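Local atomic coordinates of putative isochorismatase (Streptomyces avermitilis, PDB entry 3KL2), a protein that is of unknown function but probably acts as a hydrolase of the isochorismatase (cysteine hydrolase) family. Residues L134-S139 with E166-T171; I126-K131 with T140-I145; V62-A67 with A212-A217; R178-T183 with V207-A212. All coordinates share one frame; numbering follows the deposited sequence.

Contact 1: residues L134-S139 with E166-T171; sequences LDTFAS and ESTMRT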
loop_
_atom_site.group_PDB
_atom_site.type_symbol
_atom_site.label_atom_id
_atom_site.label_comp_id
_atom_site.label_asym_id
_atom_site.label_seq_id
_atom_site.Cartn_x
_atom_site.Cartn_y
_atom_site.Cartn_z
ATOM N N LEU A 134 -14.044 -0.384 2.626
ATOM C CA LEU A 134 -14.396 -1.602 3.330
ATOM C C LEU A 134 -13.213 -2.232 3.997
ATOM O O LEU A 134 -13.283 -2.718 5.157
ATOM C CB LEU A 134 -15.025 -2.586 2.344
ATOM C CG LEU A 134 -16.285 -2.123 1.560
ATOM C CD1 LEU A 134 -17.326 -1.392 2.469
ATOM C CD2 LEU A 134 -15.919 -1.297 0.372
ATOM N N ASP A 135 -12.118 -2.310 3.265
ATOM C CA ASP A 135 -10.899 -2.860 3.849
ATOM C C ASP A 135 -10.357 -1.872 4.884
ATOM O O ASP A 135 -10.122 -0.743 4.571
ATOM C CB ASP A 135 -9.889 -3.082 2.722
ATOM C CG ASP A 135 -8.605 -3.697 3.215
ATOM O OD1 ASP A 135 -8.446 -3.907 4.449
ATOM O OD2 ASP A 135 -7.732 -3.952 2.352
ATOM N N THR A 136 -10.184 -2.276 6.126
ATOM C CA THR A 136 -9.665 -1.369 7.131
ATOM C C THR A 136 -8.201 -0.921 6.771
ATOM O O THR A 136 -7.789 0.217 7.048
ATOM C CB THR A 136 -9.746 -2.039 8.575
ATOM O OG1 THR A 136 -11.066 -2.549 8.799
ATOM C CG2 THR A 136 -9.448 -1.042 9.694
ATOM N N PHE A 137 -7.401 -1.782 6.137
ATOM C CA PHE A 137 -6.043 -1.380 5.746
ATOM C C PHE A 137 -5.985 -0.372 4.605
ATOM O O PHE A 137 -4.966 0.265 4.439
ATOM C CB PHE A 137 -5.211 -2.605 5.388
ATOM C CG PHE A 137 -4.850 -3.482 6.586
ATOM C CD1 PHE A 137 -3.714 -3.220 7.323
ATOM C CD2 PHE A 137 -5.658 -4.534 6.967
ATOM C CE1 PHE A 137 -3.351 -4.017 8.426
ATOM C CE2 PHE A 137 -5.311 -5.366 8.073
ATOM C CZ PHE A 137 -4.157 -5.097 8.804
ATOM N N ALA A 138 -7.049 -0.184 3.830
ATOM C CA ALA A 138 -6.932 0.641 2.572
ATOM C C ALA A 138 -7.084 2.166 2.736
ATOM O O ALA A 138 -6.697 2.903 1.859
ATOM C CB ALA A 138 -7.924 0.147 1.476
ATOM N N SER A 139 -7.739 2.654 3.765
ATOM C CA SER A 139 -7.892 4.114 3.889
ATOM C C SER A 139 -7.656 4.651 5.323
ATOM O O SER A 139 -8.109 5.739 5.632
ATOM C CB SER A 139 -9.281 4.532 3.388
ATOM O OG SER A 139 -10.298 3.819 4.085
ATOM N N GLU A 166 -14.183 -9.489 5.944
ATOM C CA GLU A 166 -13.423 -10.317 5.044
ATOM C C GLU A 166 -12.318 -9.531 4.319
ATOM O O GLU A 166 -11.235 -10.064 4.100
ATOM C CB GLU A 166 -14.329 -11.023 4.073
ATOM C CG GLU A 166 -13.744 -12.328 3.603
ATOM C CD GLU A 166 -14.630 -13.064 2.625
ATOM O OE1 GLU A 166 -15.758 -13.369 2.999
ATOM O OE2 GLU A 166 -14.183 -13.348 1.497
ATOM N N SER A 167 -12.584 -8.276 3.948
ATOM C CA SER A 167 -11.576 -7.499 3.223
ATOM C C SER A 167 -10.340 -7.214 4.081
ATOM O O SER A 167 -9.207 -7.323 3.608
ATOM C CB SER A 167 -12.134 -6.206 2.736
ATOM O OG SER A 167 -12.991 -6.455 1.683
ATOM N N THR A 168 -10.587 -6.866 5.339
ATOM C CA THR A 168 -9.552 -6.647 6.289
ATOM C C THR A 168 -8.735 -7.906 6.600
ATOM O O THR A 168 -7.555 -7.828 6.814
ATOM C CB THR A 168 -10.182 -6.126 7.561
ATOM O OG1 THR A 168 -10.880 -4.904 7.265
ATOM C CG2 THR A 168 -9.096 -5.911 8.689
ATOM N N MET A 169 -9.385 -9.045 6.735
ATOM C CA MET A 169 -8.729 -10.354 6.862
ATOM C C MET A 169 -7.818 -10.646 5.657
ATOM O O MET A 169 -6.669 -11.050 5.791
ATOM C CB MET A 169 -9.818 -11.408 6.911
ATOM C CG MET A 169 -9.343 -12.890 7.160
ATOM S SD MET A 169 -10.733 -14.021 6.970
ATOM C CE MET A 169 -11.268 -13.694 5.305
ATOM N N ARG A 170 -8.327 -10.423 4.452
ATOM C CA ARG A 170 -7.527 -10.734 3.275
ATOM C C ARG A 170 -6.232 -9.912 3.256
ATOM O O ARG A 170 -5.111 -10.459 3.149
ATOM C CB ARG A 170 -8.352 -10.581 2.014
ATOM C CG ARG A 170 -9.403 -11.652 1.879
ATOM C CD ARG A 170 -10.433 -11.336 0.777
ATOM N NE ARG A 170 -11.385 -12.446 0.629
ATOM C CZ ARG A 170 -11.310 -13.399 -0.296
ATOM N NH1 ARG A 170 -10.357 -13.386 -1.241
ATOM N NH2 ARG A 170 -12.233 -14.359 -0.301
ATOM N N THR A 171 -6.380 -8.611 3.437
ATOM C CA THR A 171 -5.252 -7.711 3.406
ATOM C C THR A 171 -4.341 -7.983 4.622
ATOM O O THR A 171 -3.124 -8.004 4.498
ATOM C CB THR A 171 -5.728 -6.220 3.258
ATOM O OG1 THR A 171 -6.509 -6.112 2.069
ATOM C CG2 THR A 171 -4.558 -5.175 3.160
#
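Thr136 and Thr168 meet through their hydroxyls, which form the polar centre of this contact. Thr168 OG1 accepts from Thr136 N at 2.9 Å, with a nearly straight N-H...O angle of 168°. It also accepts from Thr136 OG1 at 2.8 Å. The same hydroxyl is bonded to Cys164 O, one turn back in its own helix, so three bonds grip this buried oxygen. The second polar link joins Asp135 to Thr171. Thr171 OG1 donates to Asp135 OD2 at 2.5 Å, very short as modelled, so the exact length is doubtful. Asp135 CG stands anti to the backbone N (chi1 -178°), which turns the carboxylate carbon toward helix 164-174. Its other oxygen, OD1, accepts from Phe137 N at 2.9 Å, met from above the carboxylate plane. This is an N-cap bond.

Nonbonded packing accompanies these bonds. Phe137 CB lies 3.5 Å from Thr171 CG2, and the two side chains run antiparallel alongside each other. The ring turns an edge to the helix backbone, with CE2 3.6 Å from Thr168 O. Ser167 CB packs 3.8 Å from Asp135 CB, while Ser167 OG bonds to Arg170 of the second subunit.

This is an N-capped short helix, weakly bonded, docked on helix 164-174, which follows central strand 153-159. In cysteine hydrolases of this family the nucleophile commonly sits at the start of such a helix; no role is established here.

Contact 2: residues I126-K131 with T140-I145; sequences IVIEGK and TNLDFI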
loop_
_atom_site.group_PDB
_atom_site.type_symbol
_atom_site.label_atom_id
_atom_site.label_comp_id
_atom_site.label_asym_id
_atom_site.label_seq_id
_atom_site.Cartn_x
_atom_site.Cartn_y
_atom_site.Cartn_z
ATOM N N ILE A 126 -7.377 2.649 21.177
ATOM C CA ILE A 126 -7.005 3.365 19.972
ATOM C C ILE A 126 -8.225 3.417 19.075
ATOM O O ILE A 126 -8.936 2.429 18.935
ATOM C CB ILE A 126 -5.795 2.648 19.292
ATOM C CG1 ILE A 126 -4.541 2.814 20.164
ATOM C CG2 ILE A 126 -5.564 3.133 17.869
ATOM C CD1 ILE A 126 -3.440 1.748 19.899
ATOM N N VAL A 127 -8.500 4.571 18.503
ATOM C CA VAL A 127 -9.587 4.719 17.549
ATOM C C VAL A 127 -8.925 5.020 16.203
ATOM O O VAL A 127 -8.391 6.102 15.996
ATOM C CB VAL A 127 -10.632 5.802 17.987
ATOM C CG1 VAL A 127 -11.702 6.062 16.915
ATOM C CG2 VAL A 127 -11.342 5.386 19.305
ATOM N N ILE A 128 -8.930 4.016 15.324
ATOM C CA ILE A 128 -8.354 4.080 13.969
ATOM C C ILE A 128 -9.077 5.112 13.140
ATOM O O ILE A 128 -10.298 5.157 13.165
ATOM C CB ILE A 128 -8.497 2.663 13.296
ATOM C CG1 ILE A 128 -7.653 1.639 14.071
ATOM C CG2 ILE A 128 -8.157 2.678 11.829
ATOM C CD1 ILE A 128 -6.187 2.090 14.519
ATOM N N GLU A 129 -8.348 5.922 12.397
ATOM C CA GLU A 129 -8.931 7.003 11.626
ATOM C C GLU A 129 -8.738 6.850 10.138
ATOM O O GLU A 129 -7.752 6.281 9.676
ATOM C CB GLU A 129 -8.259 8.324 11.985
ATOM C CG GLU A 129 -8.303 8.731 13.475
ATOM C CD GLU A 129 -7.300 9.874 13.802
ATOM O OE1 GLU A 129 -7.194 10.221 14.993
ATOM O OE2 GLU A 129 -6.618 10.433 12.886
ATOM N N GLY A 130 -9.635 7.446 9.385
ATOM C CA GLY A 130 -9.530 7.470 7.966
ATOM C C GLY A 130 -10.583 6.618 7.239
ATOM O O GLY A 130 -10.847 6.905 6.069
ATOM N N LYS A 131 -11.157 5.598 7.906
ATOM C CA LYS A 131 -11.926 4.579 7.182
ATOM C C LYS A 131 -13.024 5.171 6.314
ATOM O O LYS A 131 -13.913 5.829 6.814
ATOM C CB LYS A 131 -12.575 3.514 8.074
ATOM C CG LYS A 131 -13.058 2.241 7.270
ATOM C CD LYS A 131 -13.284 1.059 8.230
ATOM C CE LYS A 131 -13.451 -0.347 7.564
ATOM N NZ LYS A 131 -14.421 -0.379 6.417
ATOM N N THR A 140 -6.970 3.890 6.183
ATOM C CA THR A 140 -6.708 4.285 7.530
ATOM C C THR A 140 -5.236 4.166 7.945
ATOM O O THR A 140 -4.394 3.731 7.172
ATOM C CB THR A 140 -7.506 3.411 8.485
ATOM O OG1 THR A 140 -6.833 2.161 8.672
ATOM C CG2 THR A 140 -8.898 3.227 7.984
ATOM N N ASN A 141 -4.973 4.536 9.215
ATOM C CA ASN A 141 -3.682 4.385 9.893
ATOM C C ASN A 141 -3.488 3.050 10.587
ATOM O O ASN A 141 -2.587 2.898 11.421
ATOM C CB ASN A 141 -3.451 5.512 10.912
ATOM C CG ASN A 141 -4.577 5.655 11.958
ATOM O OD1 ASN A 141 -5.525 4.904 11.971
ATOM N ND2 ASN A 141 -4.462 6.648 12.806
ATOM N N LEU A 142 -4.323 2.079 10.264
ATOM C CA LEU A 142 -4.225 0.800 10.945
ATOM C C LEU A 142 -2.877 0.126 10.784
ATOM O O LEU A 142 -2.281 -0.295 11.799
ATOM C CB LEU A 142 -5.300 -0.170 10.469
ATOM C CG LEU A 142 -5.266 -1.539 11.205
ATOM C CD1 LEU A 142 -5.503 -1.339 12.666
ATOM C CD2 LEU A 142 -6.290 -2.551 10.625
ATOM N N ASP A 143 -2.425 -0.042 9.539
ATOM C CA ASP A 143 -1.140 -0.686 9.275
ATOM C C ASP A 143 0.017 0.036 9.966
ATOM O O ASP A 143 0.856 -0.611 10.641
ATOM C CB ASP A 143 -0.820 -0.675 7.797
ATOM C CG ASP A 143 0.142 -1.778 7.401
ATOM O OD1 ASP A 143 0.427 -2.687 8.214
ATOM O OD2 ASP A 143 0.529 -1.775 6.228
ATOM N N PHE A 144 0.060 1.366 9.820
ATOM C CA PHE A 144 1.073 2.164 10.511
ATOM C C PHE A 144 1.138 1.930 12.044
ATOM O O PHE A 144 2.199 1.780 12.613
ATOM C CB PHE A 144 0.825 3.628 10.271
ATOM C CG PHE A 144 1.895 4.497 10.781
ATOM C CD1 PHE A 144 2.847 5.026 9.918
ATOM C CD2 PHE A 144 1.967 4.795 12.131
ATOM C CE1 PHE A 144 3.847 5.854 10.414
ATOM C CE2 PHE A 144 2.973 5.599 12.615
ATOM C CZ PHE A 144 3.895 6.122 11.788
ATOM N N ILE A 145 -0.011 1.900 12.686
ATOM C CA ILE A 145 -0.064 1.828 14.131
ATOM C C ILE A 145 0.311 0.426 14.595
ATOM O O ILE A 145 1.067 0.286 15.551
ATOM C CB ILE A 145 -1.462 2.274 14.656
ATOM C CG1 ILE A 145 -1.620 3.772 14.415
ATOM C CG2 ILE A 145 -1.673 1.876 16.153
ATOM C CD1 ILE A 145 -3.000 4.355 14.631
HETATM O O HOH W 1 -5.825 6.530 15.142
#
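The flat carboxamide of Asn141 meets Glu129 N through OD1 and reaches Val127 O through a water at ND2. OD1 accepts from Glu129 N at 3.0 Å, with an N-H...O angle of 160°. The donor sits 35° above the carbonyl plane, and Ile128 CG2 lies beside OD1. At the other end, ND2 gives a hydrogen to the water at 2.7 Å, and that water donates to Val127 O. CG lies between the backbone N and the carbonyl carbon (chi1 55°), which turns it toward 126-131.

Asn141 N adds a weak bond of 3.3 Å to Glu129 O. Although Asn141 occupies the N-cap position, it makes no capping bond. Thr140 OG1 instead accepts from Leu142 N at 3.0 Å, an ST turn, and is also bonded to Thr136 O. Thr140 CG2 packs 3.3 Å from Lys131 N. At Gly130 a CB would press on Thr140 CA and, at these backbone angles, jam against the preceding carbonyl O. Beside these bonds, Ile128 CD1 meets Ile145 CD1 at 3.9 Å, and Ile128 CG1 meets Leu142 CD1 at 3.9 Å.

An alanine in place of Asn141 would probably leave Glu129 N without its acceptor and the water without its donor. The chemistry is thus hydrogen bonds to loop backbone, beside an apolar layer that seats helix 142-149 against the sheet edge.

Contact 3: residues V62-A67 with A212-A217; sequences VAVVDA and ADVIAA
Ile215 reaches from its helix to the facing one, across Ala63, Val64 and Ala67. Its CG1 stands anti to the carbonyl carbon (chi1 -70°), and an extended chi2 of 166° carries CD1 on toward Ala63. There CD1 lies 3.5 Å from Ala63 O and 4.0 Å from Ala63 CB. The branch methyl CG2 turns to the other alanine and meets Ala67 CB at 4.0 Å. Val64 crosses Ile215 obliquely, with Val64 CG2 4.1 Å from Ile215 CG1. Val64 and Val214 cross at about a right angle and touch by one methyl each, Val64 CG1 to Val214 CG1 at 4.0 Å.

The axes of 62-67 and 212-217 run almost parallel, 8° apart, and come within 9.5 Å. Val64 also touches Ser211, and Ala67 touches Leu218, so the packing extends both ways along helix 211-218.

An alanine in place of Ile215 would probably open a gap opposite Ala63 and Ala67 and leave Val64 with less to pack on. No hydrogen bond crosses between the segments. The C-terminal helix is therefore joined to helix 57-71 here by van der Waals contact of aliphatic groups, without directional polar links.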
loop_
_atom_site.group_PDB
_atom_site.type_symbol
_atom_site.label_atom_id
_atom_site.label_comp_id
_atom_site.label_asym_id
_atom_site.label_seq_id
_atom_site.Cartn_x
_atom_site.Cartn_y
_atom_site.Cartn_z
ATOM N N VAL A 62 -18.182 -8.068 23.682
ATOM C CA VAL A 62 -17.988 -7.427 24.994
ATOM C C VAL A 62 -17.150 -8.325 25.875
ATOM O O VAL A 62 -16.166 -7.887 26.419
ATOM C CB VAL A 62 -19.308 -7.045 25.664
ATOM C CG1 VAL A 62 -19.072 -6.527 27.098
ATOM C CG2 VAL A 62 -20.011 -5.995 24.829
ATOM N N ALA A 63 -17.514 -9.596 25.968
ATOM C CA ALA A 63 -16.757 -10.532 26.772
ATOM C C ALA A 63 -15.301 -10.697 26.282
ATOM O O ALA A 63 -14.411 -11.039 27.073
ATOM C CB ALA A 63 -17.459 -11.874 26.811
ATOM N N VAL A 64 -15.042 -10.472 24.998
ATOM C CA VAL A 64 -13.691 -10.658 24.491
ATOM C C VAL A 64 -12.884 -9.392 24.761
ATOM O O VAL A 64 -11.679 -9.445 25.051
ATOM C CB VAL A 64 -13.644 -11.000 22.984
ATOM C CG1 VAL A 64 -12.200 -11.003 22.501
ATOM C CG2 VAL A 64 -14.291 -12.355 22.684
ATOM N N VAL A 65 -13.557 -8.251 24.670
ATOM C CA VAL A 65 -12.922 -6.989 24.983
ATOM C C VAL A 65 -12.521 -6.977 26.462
ATOM O O VAL A 65 -11.340 -6.786 26.802
ATOM C CB VAL A 65 -13.856 -5.813 24.636
ATOM C CG1 VAL A 65 -13.432 -4.560 25.363
ATOM C CG2 VAL A 65 -13.896 -5.593 23.112
ATOM N N ASP A 66 -13.499 -7.199 27.340
ATOM C CA ASP A 66 -13.234 -7.301 28.792
ATOM C C ASP A 66 -11.996 -8.160 29.082
ATOM O O ASP A 66 -11.076 -7.708 29.771
ATOM C CB ASP A 66 -14.446 -7.848 29.548
ATOM C CG ASP A 66 -15.601 -6.844 29.649
ATOM O OD1 ASP A 66 -15.453 -5.672 29.224
ATOM O OD2 ASP A 66 -16.678 -7.241 30.172
ATOM N N ALA A 67 -11.943 -9.370 28.534
ATOM C CA ALA A 67 -10.784 -10.234 28.769
ATOM C C ALA A 67 -9.501 -9.630 28.194
ATOM O O ALA A 67 -8.423 -9.798 28.755
ATOM C CB ALA A 67 -11.010 -11.613 28.224
ATOM N N ALA A 212 -14.951 -17.774 23.119
ATOM C CA ALA A 212 -14.479 -18.575 24.256
ATOM C C ALA A 212 -13.025 -19.057 24.099
ATOM O O ALA A 212 -12.266 -19.017 25.059
ATOM C CB ALA A 212 -15.434 -19.782 24.517
ATOM N N ASP A 213 -12.660 -19.526 22.908
ATOM C CA ASP A 213 -11.289 -19.972 22.630
ATOM C C ASP A 213 -10.275 -18.828 22.823
ATOM O O ASP A 213 -9.179 -19.018 23.401
ATOM C CB ASP A 213 -11.163 -20.458 21.175
ATOM C CG ASP A 213 -11.819 -21.829 20.926
ATOM O OD1 ASP A 213 -12.045 -22.596 21.896
ATOM O OD2 ASP A 213 -12.086 -22.128 19.724
ATOM N N VAL A 214 -10.641 -17.654 22.305
ATOM C CA VAL A 214 -9.794 -16.469 22.376
ATOM C C VAL A 214 -9.618 -16.028 23.813
ATOM O O VAL A 214 -8.494 -15.801 24.259
ATOM C CB VAL A 214 -10.399 -15.287 21.612
ATOM C CG1 VAL A 214 -9.620 -14.032 21.920
ATOM C CG2 VAL A 214 -10.398 -15.577 20.141
ATOM N N ILE A 215 -10.737 -15.901 24.524
ATOM C CA ILE A 215 -10.729 -15.556 25.951
ATOM C C ILE A 215 -9.791 -16.503 26.729
ATOM O O ILE A 215 -8.907 -16.055 27.451
ATOM C CB ILE A 215 -12.152 -15.547 26.521
ATOM C CG1 ILE A 215 -12.927 -14.349 25.957
ATOM C CG2 ILE A 215 -12.137 -15.479 28.041
ATOM C CD1 ILE A 215 -14.441 -14.433 26.180
ATOM N N ALA A 216 -9.944 -17.808 26.534
ATOM C CA ALA A 216 -9.079 -18.761 27.222
ATOM C C ALA A 216 -7.591 -18.552 26.864
ATOM O O ALA A 216 -6.730 -18.577 27.745
ATOM C CB ALA A 216 -9.528 -20.222 26.951
ATOM N N ALA A 217 -7.292 -18.316 25.588
ATOM C CA ALA A 217 -5.928 -17.987 25.184
ATOM C C ALA A 217 -5.415 -16.719 25.892
ATOM O O ALA A 217 -4.267 -16.688 26.332
ATOM C CB ALA A 217 -5.838 -17.828 23.693
#

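Contact 4: residues R178-T183 with V207-A212; sequences RVITLT and VPMTSA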
loop_
_atom_site.group_PDB
_atom_site.type_symbol
_atom_site.label_atom_id
_atom_site.label_comp_id
_atom_site.label_asym_id
_atom_site.label_seq_id
_atom_site.Cartn_x
_atom_site.Cartn_y
_atom_site.Cartn_z
ATOM N N ARG A 178 -0.625 -12.575 11.609
ATOM C CA ARG A 178 -1.397 -13.711 11.992
ATOM C C ARG A 178 -2.804 -13.170 12.298
ATOM O O ARG A 178 -3.033 -12.569 13.364
ATOM C CB ARG A 178 -0.816 -14.365 13.244
ATOM C CG ARG A 178 -1.730 -15.467 13.735
ATOM C CD ARG A 178 -1.126 -16.293 14.806
ATOM N NE ARG A 178 -0.832 -15.527 16.013
ATOM C CZ ARG A 178 -0.682 -16.075 17.209
ATOM N NH1 ARG A 178 -0.783 -17.386 17.343
ATOM N NH2 ARG A 178 -0.442 -15.325 18.271
ATOM N N VAL A 179 -3.722 -13.337 11.351
ATOM C CA VAL A 179 -5.118 -12.931 11.556
ATOM C C VAL A 179 -5.944 -14.010 12.274
ATOM O O VAL A 179 -5.943 -15.156 11.885
ATOM C CB VAL A 179 -5.785 -12.627 10.209
ATOM C CG1 VAL A 179 -7.124 -11.973 10.430
ATOM C CG2 VAL A 179 -4.837 -11.739 9.350
ATOM N N ILE A 180 -6.653 -13.631 13.312
ATOM C CA ILE A 180 -7.606 -14.512 13.974
ATOM C C ILE A 180 -8.971 -13.858 13.761
ATOM O O ILE A 180 -9.129 -12.671 14.049
ATOM C CB ILE A 180 -7.317 -14.602 15.471
ATOM C CG1 ILE A 180 -6.037 -15.381 15.724
ATOM C CG2 ILE A 180 -8.459 -15.266 16.223
ATOM C CD1 ILE A 180 -5.511 -15.155 17.123
ATOM N N THR A 181 -9.920 -14.606 13.194
ATOM C CA THR A 181 -11.301 -14.129 13.044
ATOM C C THR A 181 -12.157 -14.753 14.116
ATOM O O THR A 181 -12.076 -15.945 14.344
ATOM C CB THR A 181 -11.917 -14.459 11.668
ATOM O OG1 THR A 181 -11.727 -15.848 11.370
ATOM C CG2 THR A 181 -11.259 -13.600 10.573
ATOM N N LEU A 182 -12.957 -13.917 14.763
ATOM C CA LEU A 182 -13.856 -14.299 15.803
ATOM C C LEU A 182 -15.172 -14.701 15.148
ATOM O O LEU A 182 -16.023 -13.827 14.816
ATOM C CB LEU A 182 -14.081 -13.145 16.774
ATOM C CG LEU A 182 -12.932 -12.758 17.730
ATOM C CD1 LEU A 182 -13.147 -11.382 18.295
ATOM C CD2 LEU A 182 -12.811 -13.766 18.861
ATOM N N THR A 183 -15.336 -16.014 14.966
ATOM C CA THR A 183 -16.468 -16.572 14.206
ATOM C C THR A 183 -17.820 -16.209 14.805
ATOM O O THR A 183 -18.769 -16.016 14.056
ATOM C CB THR A 183 -16.367 -18.113 14.073
ATOM O OG1 THR A 183 -16.320 -18.717 15.385
ATOM C CG2 THR A 183 -15.096 -18.493 13.270
ATOM N N VAL A 207 -7.093 -17.816 11.101
ATOM C CA VAL A 207 -7.314 -18.907 12.033
ATOM C C VAL A 207 -8.635 -18.580 12.722
ATOM O O VAL A 207 -8.660 -17.749 13.623
ATOM C CB VAL A 207 -6.180 -19.017 13.061
ATOM C CG1 VAL A 207 -6.388 -20.260 13.978
ATOM C CG2 VAL A 207 -4.838 -19.109 12.362
ATOM N N PRO A 208 -9.747 -19.182 12.260
ATOM C CA PRO A 208 -11.029 -18.861 12.887
ATOM C C PRO A 208 -11.151 -19.458 14.299
ATOM O O PRO A 208 -10.816 -20.638 14.510
ATOM C CB PRO A 208 -12.074 -19.486 11.934
ATOM C CG PRO A 208 -11.335 -19.854 10.719
ATOM C CD PRO A 208 -9.918 -20.123 11.144
ATOM N N MET A 209 -11.597 -18.634 15.246
ATOM C CA MET A 209 -11.851 -19.095 16.603
ATOM C C MET A 209 -13.156 -18.527 17.155
ATOM O O MET A 209 -13.775 -17.595 16.607
ATOM C CB MET A 209 -10.700 -18.721 17.552
ATOM C CG MET A 209 -9.346 -18.780 16.909
ATOM S SD MET A 209 -7.964 -19.073 18.024
ATOM C CE MET A 209 -8.272 -20.867 18.205
ATOM N N THR A 210 -13.571 -19.105 18.265
ATOM C CA THR A 210 -14.726 -18.620 18.947
ATOM C C THR A 210 -14.235 -17.604 19.955
ATOM O O THR A 210 -13.032 -17.511 20.242
ATOM C CB THR A 210 -15.511 -19.773 19.591
ATOM O OG1 THR A 210 -14.706 -20.418 20.590
ATOM C CG2 THR A 210 -15.904 -20.778 18.505
ATOM N N SER A 211 -15.167 -16.798 20.434
ATOM C CA SER A 211 -14.937 -15.914 21.553
ATOM C C SER A 211 -14.310 -16.683 22.724
ATOM O O SER A 211 -13.268 -16.299 23.254
ATOM C CB SER A 211 -16.269 -15.297 21.977
ATOM O OG SER A 211 -17.288 -16.293 22.102
ATOM N N ALA A 212 -14.951 -17.774 23.119
ATOM C CA ALA A 212 -14.479 -18.575 24.256
ATOM C C ALA A 212 -13.025 -19.057 24.099
ATOM O O ALA A 212 -12.266 -19.017 25.059
ATOM C CB ALA A 212 -15.434 -19.782 24.517
#
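Met209 and Thr181 carry the central backbone link, with Met209 N bonded to Thr181 O at 2.9 Å. Val207 N donates to Val179 O at 3.0 Å. The bond from Thr181 N to Val207 O is weak, at 3.4 Å. At the far end Met209 O accepts twice. Thr183 N reaches it at 2.8 Å. Thr183 OG1 reaches it at 3.0 Å from above the carbonyl plane, 64° out of it. Chi1 of Thr183 (58°) puts OG1 between its own backbone N and carbonyl carbon, which sets it above the carbonyl of Met209. The methyl of the same residue, CG2, presses on Pro208 CB at 3.5 Å, a tight contact.

On the face of Ile180 and Leu182, Ile180 CG2 meets Met209 CG at 3.7 Å, the two side chains set at a slant. On the other face Thr181 and Pro208 stand next to each other with the same heading.

The two strands are parallel and cross at 30°. With helix 191-205 between them they form a beta-alpha-beta crossover, and 207-209 is the outermost strand on this side of the chain's sheet. Pro208 and Thr181 pack against Phe202 of the crossover helix.

Farther out, Thr181 OG1 is hydrogen-bonded to Ser206 OG. Leu182 CD2 lies beside Ser211 CA, and Leu182 and Met209 both touch Val214. Thr210 OG1 caps helix 211-218 at Asp213 N, while Ser211 OG bonds to Asp184. Tyr94 OH of the second subunit is hydrogen-bonded to Val179 N, and the same tyrosine packs on Val207.

In the fold
From the N terminus, helix 57-71 supplies the first half of contact 3, which closes only at helix 211-218, near the C terminus. The other three contacts all fall within this long span. Contact 2 closes a short loop, from 126-131 to 140-145, and contact 1 a longer one, from 134-139 to 166-171. The two cross, and touch through Thr136 and Leu142. They tie one edge of the sheet and its following helices to helix 164-174. Contact 4 comes later and closes the strand pair at the opposite edge. It touches contact 1 through Met169 and Thr181. Contacts 3 and 4 share Ala212, so the C-terminal helix joins that edge to helix 57-71.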